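Local coordinates for protein 2-oxoglutarate-dependent dioxygenase tropC (Talaromyces stipitatus, PDB 6XJJ) that acts as a non-haem iron, 2-oxoglutarate-dependent dioxygenase in the biosynthesis of fungal tropolones, at residues E105-S110 against L164-G168. Numbering follows the deposited sequence.
Sequences EKMKIS and LWPEG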
loop_
_atom_site.group_PDB
_atom_site.type_symbol
_atom_site.label_atom_id
_atom_site.label_comp_id
_atom_site.label_asym_id
_atom_site.label_seq_id
_atom_site.Cartn_x
_atom_site.Cartn_y
_atom_site.Cartn_z
ATOM N N GLU A 105 16.177 19.768 -5.739
ATOM C CA GLU A 105 14.923 20.302 -5.217
ATOM C C GLU A 105 14.228 19.297 -4.304
ATOM O O GLU A 105 13.713 19.669 -3.245
ATOM C CB GLU A 105 14.018 20.690 -6.386
ATOM C CG GLU A 105 12.710 21.381 -6.022
ATOM C CD GLU A 105 12.922 22.790 -5.508
ATOM O OE1 GLU A 105 14.067 23.291 -5.613
ATOM O OE2 GLU A 105 11.948 23.405 -5.023
ATOM N N LYS A 106 14.205 18.022 -4.695
ATOM C CA LYS A 106 13.589 16.997 -3.858
ATOM C C LYS A 106 14.396 16.771 -2.586
ATOM O O LYS A 106 13.827 16.601 -1.503
ATOM C CB LYS A 106 13.490 15.677 -4.620
ATOM C CG LYS A 106 12.873 15.754 -5.990
ATOM C CD LYS A 106 12.973 14.404 -6.673
ATOM C CE LYS A 106 13.015 14.524 -8.178
ATOM N NZ LYS A 106 13.242 13.197 -8.817
ATOM N N MET A 107 15.723 16.729 -2.706
ATOM C CA MET A 107 16.578 16.461 -1.556
ATOM C C MET A 107 16.422 17.507 -0.458
ATOM O O MET A 107 16.810 17.242 0.684
ATOM C CB MET A 107 18.038 16.376 -2.009
ATOM C CG MET A 107 18.371 15.142 -2.857
ATOM S SD MET A 107 18.314 13.581 -1.943
ATOM C CE MET A 107 19.729 13.759 -0.864
ATOM N N LYS A 108 15.863 18.682 -0.769
ATOM C CA LYS A 108 15.585 19.668 0.272
ATOM C C LYS A 108 14.576 19.171 1.299
ATOM O O LYS A 108 14.504 19.734 2.396
ATOM C CB LYS A 108 15.099 20.978 -0.354
ATOM C CG LYS A 108 16.211 21.867 -0.897
ATOM C CD LYS A 108 15.664 23.074 -1.653
ATOM C CE LYS A 108 16.783 24.038 -2.023
ATOM N NZ LYS A 108 16.328 25.165 -2.887
ATOM N N ILE A 109 13.802 18.134 0.977
ATOM C CA ILE A 109 12.915 17.501 1.949
ATOM C C ILE A 109 13.262 16.021 2.046
ATOM O O ILE A 109 12.380 15.178 2.252
ATOM C CB ILE A 109 11.429 17.693 1.585
ATOM C CG1 ILE A 109 11.136 17.120 0.194
ATOM C CG2 ILE A 109 11.054 19.161 1.675
ATOM C CD1 ILE A 109 9.656 17.056 -0.148
ATOM N N SER A 110 14.546 15.700 1.890
ATOM C CA SER A 110 14.995 14.320 2.007
ATOM C C SER A 110 14.656 13.768 3.387
ATOM O O SER A 110 14.591 14.500 4.378
ATOM C CB SER A 110 16.499 14.225 1.750
ATOM O OG SER A 110 17.233 14.978 2.700
ATOM N N LEU A 164 6.656 16.378 5.357
ATOM C CA LEU A 164 7.473 17.369 4.673
ATOM C C LEU A 164 6.909 17.598 3.281
ATOM O O LEU A 164 6.604 16.639 2.563
ATOM C CB LEU A 164 8.938 16.946 4.573
ATOM C CG LEU A 164 9.726 16.776 5.871
ATOM C CD1 LEU A 164 11.189 16.524 5.533
ATOM C CD2 LEU A 164 9.571 17.971 6.787
ATOM N N TRP A 165 6.789 18.864 2.899
ATOM C CA TRP A 165 6.143 19.199 1.649
ATOM C C TRP A 165 7.070 20.037 0.779
ATOM O O TRP A 165 7.785 20.904 1.291
ATOM C CB TRP A 165 4.841 19.972 1.893
ATOM C CG TRP A 165 3.794 19.185 2.654
ATOM C CD1 TRP A 165 3.465 19.325 3.968
ATOM C CD2 TRP A 165 2.980 18.114 2.151
ATOM N NE1 TRP A 165 2.482 18.431 4.312
ATOM C CE2 TRP A 165 2.168 17.671 3.215
ATOM C CE3 TRP A 165 2.853 17.493 0.902
ATOM C CZ2 TRP A 165 1.241 16.635 3.070
ATOM C CZ3 TRP A 165 1.933 16.464 0.759
ATOM C CH2 TRP A 165 1.139 16.047 1.837
ATOM N N PRO A 166 7.076 19.812 -0.535
ATOM C CA PRO A 166 8.010 20.543 -1.399
ATOM C C PRO A 166 7.615 22.007 -1.540
ATOM O O PRO A 166 6.484 22.330 -1.911
ATOM C CB PRO A 166 7.911 19.799 -2.735
ATOM C CG PRO A 166 6.544 19.217 -2.735
ATOM C CD PRO A 166 6.238 18.872 -1.303
ATOM N N GLU A 167 8.568 22.895 -1.247
ATOM C CA GLU A 167 8.312 24.328 -1.333
ATOM C C GLU A 167 7.927 24.758 -2.743
ATOM O O GLU A 167 7.187 25.734 -2.913
ATOM C CB GLU A 167 9.543 25.113 -0.889
ATOM C CG GLU A 167 10.771 24.854 -1.753
ATOM C CD GLU A 167 11.976 25.648 -1.297
ATOM O OE1 GLU A 167 11.791 26.605 -0.518
ATOM O OE2 GLU A 167 13.104 25.330 -1.731
ATOM N N GLY A 168 8.439 24.077 -3.758
ATOM C CA GLY A 168 8.236 24.485 -5.132
ATOM C C GLY A 168 6.910 24.108 -5.751
ATOM O O GLY A 168 6.691 24.397 -6.932
#
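In the N-terminal region of this non-haem dioxygenase, the short helix 103-107 and the turn that follows it pack against the loop leading into the long helix 171-204, with Ile109 set against Leu164, Trp165 and Pro166. The contact illustrates how the end region of a short helix and an irregular loop can be joined by a small apolar cluster centred on one isoleucine, with a charged margin. Ile109 splits its branches: CG2 lies 3.7 Å from the backbone O of Trp165, while CD1 reaches the proline ring, 4.0 Å from Pro166 CD. Its CG1 sits between the backbone N and the carbonyl carbon (chi1 58°), and the extended chi2 carries CD1 on to the proline. Leu164 meets the base of the isoleucine, its CB 4.0 Å from Ile109 CB and its CD1 resting near the Ile109 carbonyl. Elsewhere in the fold, Ile109 also touches Phe142 of strand 139-144, and Pro166 touches Phe174 of helix 171-204. At the exposed margin Glu167 OE2 lies beside the outer part of the extended Lys108 chain, 3.4 Å from both CD and NZ, a salt bridge whose hydrogen bond is weak. Glu105 bends at chi2 toward the same place, its OE2 4.0 Å from Glu167 OE2, with the carboxylate planes 18° apart. The lysine probably offsets part of the repulsion between these two acids, so cohesion here would rest chiefly on the buried isoleucine, with the exposed Lys108-Glu167 pair adding a modest tie.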